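Local coordinates for protein NUDIX hydrolase (Nitrosomonas europaea, PDB 2B0V) that probably hydrolyses phosphate bonds of nucleoside di- and triphosphates and of thiamine diphosphate with magnesium, as a monomeric Nudix hydrolase, at residues P7-Q17 / T82-V93; E55-S63 / R100-A109. One frame throughout, in Å; residues are numbered along the deposited sequence. Where two conformers were deposited one is given.

Overall arrangement
Both contacts belong to one Nudix domain, and their centres lie about 15 Å apart. Contact 1, near the centre of the chain, is the parallel pairing of strands 8-17 and 82-96 in the mixed sheet. Contact 2 lies further out, where the end of helix 48-60 meets the 100-109 segment, a loop and the start of strand 106-113. Along the chain their segments alternate: 7-17, 55-63, 82-93, then 100-109. The two touch directly, Val56 of the helix packing on Ala13 and Ile15, and Val93 on His62. The helix, which carries most of the Nudix box sequence, is thus seated against the sheet on one side and bounded by 100-109 on another.

Contact 1 of 2, residues P7-Q17 / T82-V93; sequences PNVTVAAVIEQ and TTYLRFTFSGQV
The parallel strand pair at the heart of the Nudix sheet brings Asn8 to Val14 alongside Tyr84 to Ser90, the short strand axes 26° apart. Backbone bonds run in the alternating parallel pattern: Asn8, Thr10, Ala12 and Val14 give their N-H to the carbonyls of Thr83, Leu85, Phe87 and Phe89, and the carbonyls of Asn8, Thr10 and Ala12 take N-H from Leu85, Phe87 and Phe89. Ala12 N to Phe87 O is the most bent of them, at 145°.

On one face, Ala12 CB sits over the centre of the Arg86 guanidinium, 3.4 Å from CZ. Arg86 leaves its backbone with CG anti to N (chi1 173°) and bends at chi3, which folds the flat group back over that methyl. Its NH1 and NH2 bond to Gln37 and Asn36, while NE gives a 3.0 Å bond to a water in the guanidinium plane that also bonds Thr10 OG1. The other branch of Thr10, CG2, lies 3.7 Å from Tyr84 CD1, and Val14 CG2 meets Thr88 CG2 at 3.8 Å. Helix 128-137 packs on this face through Cys132 and Tyr136.

In the alpha/beta/alpha sandwich of the Nudix fold the opposite face receives the helix of the Nudix box; here Val11 and Phe87 touch Ile48, and Phe89 touches Cys52. Val9 CG1 comes 3.8 Å from Phe87 CE2, and Thr10 O lies at the edge of that ring. Past the paired stretch, the side chains of Ile15 and Val93 cross at about a right angle, Ile15 CG2 3.9 Å from Val93 CG1.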
loop_
_atom_site.group_PDB
_atom_site.type_symbol
_atom_site.label_atom_id
_atom_site.label_comp_id
_atom_site.label_asym_id
_atom_site.label_seq_id
_atom_site.Cartn_x
_atom_site.Cartn_y
_atom_site.Cartn_z
ATOM N N PRO A 7 -11.480 12.893 -7.000
ATOM C CA PRO A 7 -10.484 12.380 -6.055
ATOM C C PRO A 7 -9.513 11.483 -6.825
ATOM O O PRO A 7 -9.908 10.909 -7.835
ATOM C CB PRO A 7 -11.320 11.513 -5.100
ATOM C CG PRO A 7 -12.548 11.142 -5.904
ATOM C CD PRO A 7 -12.833 12.399 -6.676
ATOM N N ASN A 8 -8.272 11.369 -6.369
ATOM C CA ASN A 8 -7.323 10.424 -6.978
ATOM C C ASN A 8 -7.467 9.047 -6.358
ATOM O O ASN A 8 -7.361 8.905 -5.145
ATOM C CB ASN A 8 -5.910 10.918 -6.831
ATOM C CG ASN A 8 -5.676 12.188 -7.621
ATOM O OD1 ASN A 8 -5.323 12.129 -8.794
ATOM N ND2 ASN A 8 -5.966 13.329 -7.013
ATOM N N VAL A 9 -7.641 8.028 -7.183
ATOM C CA VAL A 9 -7.817 6.668 -6.655
ATOM C C VAL A 9 -6.459 6.009 -6.511
ATOM O O VAL A 9 -5.637 5.998 -7.454
ATOM C CB VAL A 9 -8.741 5.844 -7.561
ATOM C CG1 VAL A 9 -8.816 4.386 -7.057
ATOM C CG2 VAL A 9 -10.143 6.508 -7.586
ATOM N N THR A 10 -6.210 5.510 -5.313
ATOM C CA THR A 10 -4.909 4.917 -5.018
ATOM C C THR A 10 -5.184 3.546 -4.409
ATOM O O THR A 10 -6.316 3.226 -3.977
ATOM C CB THR A 10 -4.073 5.731 -3.990
ATOM O OG1 THR A 10 -4.824 5.853 -2.776
ATOM C CG2 THR A 10 -3.770 7.149 -4.555
ATOM N N VAL A 11 -4.119 2.769 -4.293
ATOM C CA VAL A 11 -4.213 1.431 -3.688
ATOM C C VAL A 11 -3.039 1.248 -2.721
ATOM O O VAL A 11 -2.003 1.904 -2.867
ATOM C CB VAL A 11 -4.151 0.323 -4.750
ATOM C CG1 VAL A 11 -5.375 0.389 -5.641
ATOM C CG2 VAL A 11 -2.829 0.442 -5.564
ATOM N N ALA A 12 -3.212 0.372 -1.739
ATOM C CA ALA A 12 -2.154 0.093 -0.789
ATOM C C ALA A 12 -2.321 -1.313 -0.263
ATOM O O ALA A 12 -3.434 -1.823 -0.217
ATOM C CB ALA A 12 -2.222 1.094 0.359
ATOM N N ALA A 13 -1.214 -1.958 0.108
ATOM C CA ALA A 13 -1.229 -3.336 0.574
ATOM C C ALA A 13 -0.715 -3.444 1.977
ATOM O O ALA A 13 0.396 -2.948 2.270
ATOM C CB ALA A 13 -0.333 -4.210 -0.360
ATOM N N VAL A 14 -1.506 -4.112 2.830
ATOM C CA VAL A 14 -1.096 -4.512 4.157
ATOM C C VAL A 14 -0.639 -5.952 4.062
ATOM O O VAL A 14 -1.453 -6.856 3.817
ATOM C CB VAL A 14 -2.230 -4.337 5.215
ATOM C CG1 VAL A 14 -1.782 -4.879 6.583
ATOM C CG2 VAL A 14 -2.619 -2.848 5.342
ATOM N N ILE A 15 0.674 -6.151 4.206
ATOM C CA ILE A 15 1.275 -7.485 4.061
ATOM C C ILE A 15 1.932 -7.833 5.392
ATOM O O ILE A 15 2.960 -7.268 5.732
ATOM C CB ILE A 15 2.335 -7.485 2.933
ATOM C CG1 ILE A 15 1.673 -7.144 1.583
ATOM C CG2 ILE A 15 3.009 -8.887 2.843
ATOM C CD1 ILE A 15 2.652 -6.522 0.570
ATOM N N GLU A 16 1.323 -8.758 6.131
ATOM C CA GLU A 16 1.725 -9.120 7.515
ATOM C C GLU A 16 2.115 -10.577 7.524
ATOM O O GLU A 16 1.367 -11.423 7.036
ATOM C CB GLU A 16 0.543 -8.914 8.482
ATOM C CG GLU A 16 0.854 -9.153 9.973
ATOM C CD GLU A 16 0.304 -10.487 10.457
ATOM O OE1 GLU A 16 -0.893 -10.770 10.175
ATOM O OE2 GLU A 16 1.081 -11.262 11.095
ATOM N N GLN A 17 3.285 -10.863 8.066
ATOM C CA GLN A 17 3.795 -12.217 8.163
ATOM C C GLN A 17 4.482 -12.287 9.511
ATOM O O GLN A 17 5.414 -11.517 9.784
ATOM C CB GLN A 17 4.757 -12.483 6.999
ATOM C CG GLN A 17 5.190 -13.926 6.800
ATOM C CD GLN A 17 6.043 -14.111 5.529
ATOM O OE1 GLN A 17 5.814 -13.465 4.488
ATOM N NE2 GLN A 17 7.006 -15.024 5.604
ATOM N N THR A 82 -4.660 17.731 -2.262
ATOM C CA THR A 82 -5.170 16.644 -3.090
ATOM C C THR A 82 -6.019 15.643 -2.295
ATOM O O THR A 82 -5.607 15.196 -1.219
ATOM C CB THR A 82 -4.024 15.886 -3.777
ATOM O OG1 THR A 82 -3.208 16.812 -4.516
ATOM C CG2 THR A 82 -4.582 14.799 -4.709
ATOM N N THR A 83 -7.193 15.321 -2.838
ATOM C CA THR A 83 -8.095 14.326 -2.227
ATOM C C THR A 83 -7.832 12.948 -2.811
ATOM O O THR A 83 -7.673 12.774 -4.014
ATOM C CB THR A 83 -9.593 14.710 -2.380
ATOM O OG1 THR A 83 -9.787 15.991 -1.772
ATOM C CG2 THR A 83 -10.502 13.724 -1.654
ATOM N N TYR A 84 -7.803 11.963 -1.928
ATOM C CA TYR A 84 -7.465 10.614 -2.314
ATOM C C TYR A 84 -8.557 9.665 -1.862
ATOM O O TYR A 84 -9.226 9.926 -0.858
ATOM C CB TYR A 84 -6.169 10.173 -1.613
ATOM C CG TYR A 84 -4.951 10.928 -2.041
ATOM C CD1 TYR A 84 -4.232 10.542 -3.183
ATOM C CD2 TYR A 84 -4.511 12.034 -1.314
ATOM C CE1 TYR A 84 -3.083 11.259 -3.587
ATOM C CE2 TYR A 84 -3.360 12.752 -1.709
ATOM C CZ TYR A 84 -2.668 12.356 -2.833
ATOM O OH TYR A 84 -1.553 13.076 -3.208
ATOM N N LEU A 85 -8.717 8.596 -2.634
ATOM C CA LEU A 85 -9.537 7.475 -2.236
ATOM C C LEU A 85 -8.635 6.232 -2.294
ATOM O O LEU A 85 -8.317 5.730 -3.389
ATOM C CB LEU A 85 -10.729 7.354 -3.207
ATOM C CG LEU A 85 -11.815 6.384 -2.805
ATOM C CD1 LEU A 85 -12.505 6.745 -1.472
ATOM C CD2 LEU A 85 -12.851 6.351 -3.951
ATOM N N ARG A 86 -8.223 5.753 -1.108
ATOM C CA ARG A 86 -7.229 4.704 -1.015
ATOM C C ARG A 86 -7.899 3.388 -0.716
ATOM O O ARG A 86 -8.444 3.201 0.381
ATOM C CB ARG A 86 -6.231 4.985 0.118
ATOM C CG ARG A 86 -5.248 3.808 0.375
ATOM C CD ARG A 86 -4.404 4.062 1.680
ATOM N NE ARG A 86 -3.028 4.441 1.338
ATOM C CZ ARG A 86 -1.922 4.096 1.995
ATOM N NH1 ARG A 86 -1.948 3.344 3.076
ATOM N NH2 ARG A 86 -0.748 4.490 1.514
ATOM N N PHE A 87 -7.869 2.471 -1.688
ATOM C CA PHE A 87 -8.384 1.100 -1.454
ATOM C C PHE A 87 -7.264 0.271 -0.905
ATOM O O PHE A 87 -6.263 0.123 -1.588
ATOM C CB PHE A 87 -8.795 0.481 -2.775
ATOM C CG PHE A 87 -10.073 1.075 -3.346
ATOM C CD1 PHE A 87 -11.285 0.361 -3.264
ATOM C CD2 PHE A 87 -10.050 2.350 -3.957
ATOM C CE1 PHE A 87 -12.482 0.923 -3.782
ATOM C CE2 PHE A 87 -11.243 2.930 -4.484
ATOM C CZ PHE A 87 -12.454 2.218 -4.393
ATOM N N THR A 88 -7.468 -0.307 0.292
ATOM C CA THR A 88 -6.363 -1.011 0.980
ATOM C C THR A 88 -6.749 -2.476 1.035
ATOM O O THR A 88 -7.882 -2.813 1.391
ATOM C CB THR A 88 -6.205 -0.457 2.395
ATOM O OG1 THR A 88 -6.026 0.964 2.310
ATOM C CG2 THR A 88 -5.002 -1.073 3.033
ATOM N N PHE A 89 -5.793 -3.332 0.677
ATOM C CA PHE A 89 -6.021 -4.783 0.663
ATOM C C PHE A 89 -5.014 -5.478 1.539
ATOM O O PHE A 89 -3.871 -4.999 1.665
ATOM C CB PHE A 89 -5.851 -5.323 -0.767
ATOM C CG PHE A 89 -6.825 -4.718 -1.714
ATOM C CD1 PHE A 89 -8.046 -5.335 -1.938
ATOM C CD2 PHE A 89 -6.507 -3.525 -2.390
ATOM C CE1 PHE A 89 -8.965 -4.756 -2.825
ATOM C CE2 PHE A 89 -7.392 -2.957 -3.263
ATOM C CZ PHE A 89 -8.621 -3.564 -3.484
ATOM N N SER A 90 -5.380 -6.646 2.078
ATOM C CA SER A 90 -4.392 -7.516 2.721
ATOM C C SER A 90 -4.223 -8.776 1.866
ATOM O O SER A 90 -5.164 -9.223 1.167
ATOM C CB SER A 90 -4.852 -7.878 4.148
ATOM O OG SER A 90 -3.942 -8.767 4.751
ATOM N N GLY A 91 -3.028 -9.344 1.918
ATOM C CA GLY A 91 -2.780 -10.581 1.210
ATOM C C GLY A 91 -1.406 -11.118 1.524
ATOM O O GLY A 91 -0.706 -10.606 2.420
ATOM N N GLN A 92 -1.039 -12.159 0.793
ATOM C CA GLN A 92 0.273 -12.770 0.940
ATOM C C GLN A 92 1.251 -12.323 -0.117
ATOM O O GLN A 92 0.861 -11.996 -1.256
ATOM C CB GLN A 92 0.152 -14.262 0.792
ATOM C CG GLN A 92 -0.764 -14.953 1.777
ATOM C CD GLN A 92 -0.815 -16.452 1.517
ATOM O OE1 GLN A 92 0.224 -17.115 1.465
ATOM N NE2 GLN A 92 -2.027 -16.989 1.328
ATOM N N VAL A 93 2.528 -12.397 0.228
ATOM C CA VAL A 93 3.545 -12.349 -0.782
ATOM C C VAL A 93 3.918 -13.792 -1.119
ATOM O O VAL A 93 4.040 -14.618 -0.220
ATOM C CB VAL A 93 4.742 -11.432 -0.399
ATOM C CG1 VAL A 93 4.346 -9.951 -0.642
ATOM C CG2 VAL A 93 5.247 -11.706 1.007
HETATM O O HOH W 1 -2.471 6.269 -0.958
HETATM O O HOH W 2 -1.296 -9.800 5.290
HETATM O O HOH W 3 2.813 -13.360 3.161
#

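Contact 2 of 2, residues E55-S63 / R100-A109; sequences EVLEETGHS and RKLDTGIVRA. With EDO (1,2-ethanediol), chain D.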
loop_
_atom_site.group_PDB
_atom_site.type_symbol
_atom_site.label_atom_id
_atom_site.label_comp_id
_atom_site.label_asym_id
_atom_site.label_seq_id
_atom_site.Cartn_x
_atom_site.Cartn_y
_atom_site.Cartn_z
ATOM N N GLU A 55 1.488 -2.584 -7.720
ATOM C CA GLU A 55 2.267 -1.736 -6.835
ATOM C C GLU A 55 3.162 -2.535 -5.890
ATOM O O GLU A 55 4.319 -2.146 -5.679
ATOM C CB GLU A 55 1.354 -0.790 -6.076
ATOM C CG GLU A 55 0.799 0.414 -6.924
ATOM C CD GLU A 55 1.859 1.355 -7.499
ATOM O OE1 GLU A 55 3.055 1.291 -7.122
ATOM O OE2 GLU A 55 1.485 2.181 -8.359
ATOM N N VAL A 56 2.666 -3.644 -5.326
ATOM C CA VAL A 56 3.516 -4.475 -4.497
ATOM C C VAL A 56 4.744 -4.958 -5.266
ATOM O O VAL A 56 5.883 -4.828 -4.782
ATOM C CB VAL A 56 2.767 -5.679 -3.890
ATOM C CG1 VAL A 56 3.722 -6.581 -3.111
ATOM C CG2 VAL A 56 1.603 -5.153 -3.000
ATOM N N LEU A 57 4.515 -5.458 -6.483
ATOM C CA LEU A 57 5.652 -5.918 -7.276
ATOM C C LEU A 57 6.626 -4.794 -7.638
ATOM O O LEU A 57 7.870 -4.974 -7.504
ATOM C CB LEU A 57 5.121 -6.648 -8.517
ATOM C CG LEU A 57 6.146 -7.154 -9.516
ATOM C CD1 LEU A 57 7.035 -8.205 -8.856
ATOM C CD2 LEU A 57 5.473 -7.708 -10.749
ATOM N N GLU A 58 6.088 -3.660 -8.114
ATOM C CA GLU A 58 6.935 -2.568 -8.609
ATOM C C GLU A 58 7.742 -1.887 -7.514
ATOM O O GLU A 58 8.848 -1.365 -7.781
ATOM C CB GLU A 58 6.116 -1.522 -9.355
ATOM C CG GLU A 58 5.545 -2.129 -10.632
ATOM C CD GLU A 58 4.744 -1.165 -11.508
ATOM O OE1 GLU A 58 4.268 -0.140 -10.982
ATOM O OE2 GLU A 58 4.592 -1.489 -12.724
ATOM N N GLU A 59 7.190 -1.882 -6.304
ATOM C CA GLU A 59 7.816 -1.167 -5.163
ATOM C C GLU A 59 8.660 -2.071 -4.256
ATOM O O GLU A 59 9.494 -1.569 -3.496
ATOM C CB GLU A 59 6.764 -0.405 -4.349
ATOM C CG GLU A 59 6.069 0.672 -5.135
ATOM C CD GLU A 59 5.546 1.782 -4.221
ATOM O OE1 GLU A 59 5.160 1.476 -3.065
ATOM O OE2 GLU A 59 5.526 2.955 -4.663
ATOM N N THR A 60 8.388 -3.382 -4.264
ATOM C CA THR A 60 9.071 -4.297 -3.352
ATOM C C THR A 60 9.784 -5.484 -3.982
ATOM O O THR A 60 10.561 -6.153 -3.286
ATOM C CB THR A 60 8.139 -4.871 -2.272
ATOM O OG1 THR A 60 7.326 -5.910 -2.839
ATOM C CG2 THR A 60 7.270 -3.802 -1.667
ATOM N N GLY A 61 9.491 -5.775 -5.250
ATOM C CA GLY A 61 10.062 -6.962 -5.908
ATOM C C GLY A 61 9.454 -8.279 -5.448
ATOM O O GLY A 61 9.879 -9.357 -5.851
ATOM N N HIS A 62 8.398 -8.198 -4.643
ATOM C CA HIS A 62 7.619 -9.374 -4.265
ATOM C C HIS A 62 6.308 -9.457 -5.073
ATOM O O HIS A 62 5.658 -8.447 -5.263
ATOM C CB HIS A 62 7.207 -9.226 -2.798
ATOM C CG HIS A 62 8.334 -9.257 -1.823
ATOM N ND1 HIS A 62 9.256 -8.233 -1.689
ATOM C CD2 HIS A 62 8.694 -10.206 -0.927
ATOM C CE1 HIS A 62 10.131 -8.562 -0.752
ATOM N NE2 HIS A 62 9.781 -9.728 -0.246
ATOM N N SER A 63 5.911 -10.640 -5.482
ATOM C CA SER A 63 4.585 -10.796 -6.097
ATOM C C SER A 63 3.517 -10.965 -4.998
ATOM O O SER A 63 3.739 -11.601 -3.967
ATOM C CB SER A 63 4.592 -11.986 -7.075
ATOM O OG SER A 63 4.963 -13.156 -6.393
ATOM N N ARG A 100 14.715 -7.949 -9.413
ATOM C CA ARG A 100 13.579 -7.150 -9.908
ATOM C C ARG A 100 13.845 -5.687 -9.581
ATOM O O ARG A 100 14.233 -5.340 -8.452
ATOM C CB ARG A 100 12.250 -7.645 -9.317
ATOM C CG ARG A 100 11.821 -9.058 -9.845
ATOM C CD ARG A 100 10.542 -9.655 -9.149
ATOM N NE ARG A 100 10.366 -11.114 -9.383
ATOM C CZ ARG A 100 9.665 -11.956 -8.600
ATOM N NH1 ARG A 100 9.043 -11.533 -7.496
ATOM N NH2 ARG A 100 9.597 -13.254 -8.921
ATOM N N LYS A 101 13.687 -4.822 -10.577
ATOM C CA LYS A 101 13.936 -3.401 -10.383
ATOM C C LYS A 101 12.813 -2.771 -9.566
ATOM O O LYS A 101 11.632 -3.014 -9.832
ATOM C CB LYS A 101 14.064 -2.685 -11.725
ATOM C CG LYS A 101 15.207 -1.683 -11.756
ATOM C CD LYS A 101 16.553 -2.377 -11.546
ATOM C CE LYS A 101 17.042 -3.093 -12.798
ATOM N NZ LYS A 101 18.122 -4.082 -12.498
ATOM N N LEU A 102 13.200 -1.990 -8.566
ATOM C CA LEU A 102 12.209 -1.278 -7.738
ATOM C C LEU A 102 12.019 0.107 -8.336
ATOM O O LEU A 102 12.968 0.683 -8.913
ATOM C CB LEU A 102 12.626 -1.191 -6.259
ATOM C CG LEU A 102 13.032 -2.462 -5.512
ATOM C CD1 LEU A 102 13.149 -2.232 -4.006
ATOM C CD2 LEU A 102 12.091 -3.597 -5.820
ATOM N N ASP A 103 10.813 0.659 -8.193
ATOM C CA ASP A 103 10.559 2.011 -8.710
ATOM C C ASP A 103 11.602 2.960 -8.192
ATOM O O ASP A 103 12.060 2.844 -7.040
ATOM C CB ASP A 103 9.210 2.532 -8.203
ATOM C CG ASP A 103 8.052 1.931 -8.908
ATOM O OD1 ASP A 103 8.245 1.214 -9.900
ATOM O OD2 ASP A 103 6.917 2.189 -8.444
ATOM N N THR A 104 11.944 3.941 -9.026
ATOM C CA THR A 104 12.804 5.023 -8.583
ATOM C C THR A 104 12.070 5.733 -7.467
ATOM O O THR A 104 10.846 5.937 -7.548
ATOM C CB THR A 104 13.130 5.990 -9.739
ATOM O OG1 THR A 104 13.692 5.246 -10.810
ATOM C CG2 THR A 104 14.148 7.032 -9.313
ATOM N N GLY A 105 12.807 6.037 -6.408
ATOM C CA GLY A 105 12.213 6.719 -5.234
ATOM C C GLY A 105 12.085 5.774 -4.051
ATOM O O GLY A 105 11.935 6.227 -2.897
ATOM N N ILE A 106 12.118 4.475 -4.320
ATOM C CA ILE A 106 12.123 3.467 -3.259
ATOM C C ILE A 106 13.559 3.315 -2.746
ATOM O O ILE A 106 14.480 2.965 -3.501
ATOM C CB ILE A 106 11.548 2.074 -3.717
ATOM C CG1 ILE A 106 10.091 2.170 -4.221
ATOM C CG2 ILE A 106 11.620 1.051 -2.597
ATOM C CD1 ILE A 106 9.132 2.715 -3.166
ATOM N N VAL A 107 13.756 3.597 -1.465
ATOM C CA VAL A 107 15.078 3.382 -0.842
ATOM C C VAL A 107 15.292 1.901 -0.523
ATOM O O VAL A 107 16.315 1.292 -0.921
ATOM C CB VAL A 107 15.234 4.242 0.424
ATOM C CG1 VAL A 107 16.598 3.920 1.087
ATOM C CG2 VAL A 107 15.093 5.761 0.093
ATOM N N ARG A 108 14.313 1.308 0.143
ATOM C CA ARG A 108 14.339 -0.128 0.408
ATOM C C ARG A 108 12.968 -0.602 0.876
ATOM O O ARG A 108 12.119 0.188 1.314
ATOM C CB ARG A 108 15.450 -0.517 1.397
ATOM C CG ARG A 108 15.352 0.104 2.752
ATOM C CD ARG A 108 16.607 -0.188 3.611
ATOM N NE ARG A 108 17.758 0.610 3.198
ATOM C CZ ARG A 108 18.020 1.855 3.592
ATOM N NH1 ARG A 108 17.217 2.499 4.440
ATOM N NH2 ARG A 108 19.105 2.470 3.124
ATOM N N ALA A 109 12.717 -1.892 0.689
ATOM C CA ALA A 109 11.486 -2.494 1.211
ATOM C C ALA A 109 11.953 -3.447 2.290
ATOM O O ALA A 109 12.916 -4.202 2.052
ATOM C CB ALA A 109 10.739 -3.246 0.093
HETATM C C1 EDO D . 4.053 5.034 -4.119
HETATM O O1 EDO D . 3.331 5.668 -3.015
HETATM C C2 EDO D . 3.627 5.444 -5.547
HETATM O O2 EDO D . 3.889 4.441 -6.580
HETATM O O HOH W 4 4.658 1.992 -9.248
HETATM O O HOH W 5 9.770 -5.365 -9.496
HETATM O O HOH W 6 6.471 4.281 -6.811
#
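Arg100 reaches along Gly61 with its chain extended from CG to NE, and its NH1 gives a bent bond (141°) of 2.9 Å to Gly61 O, approaching from above the carbonyl plane. NH1 also bonds Ser95, and Leu57 CD1 packs on Arg100 CD at 3.8 Å.

Glu59 lies against the turn that leads into strand 106-113, between Asp103 and Ile106. Its chain crosses Ile106 at about a right angle, with CD 3.9 Å from Ile106 CD1, and OE1 is held by Ala39 N. Its backbone O, buried here without a polar partner, is hemmed in by Ile106 CG2 and Leu102 CD1.

Glu59 and Gly61 fall at the end of the Nudix box, whose sequence spans 40-61; in the family, glutamates of this helix bind the magnesium. Asp103 brings a further carboxylate near those of Glu55, Glu59 and Glu58, the last paired with Arg54. Its N bonds Glu58 O at 2.9 Å, and OD2 lies 3.7 Å from Glu59 CG.

Where the helix stops, Gly61 takes a positive phi, and Leu102 CD2 comes within 3.4 Å of its N. Thr60 OG1, set between its backbone N and carbonyl carbon (chi1 77°), gives a bond to Val56 O, accepts from His62 N in an ST turn and also takes one from His62 ND1. Both Thr60 CB and CG2 pack on Ala109 CB, CG2 at 3.9 Å; an alanine here, without OG1 and CG2, would probably leave His62 N without its ST-turn acceptor and thin that packing.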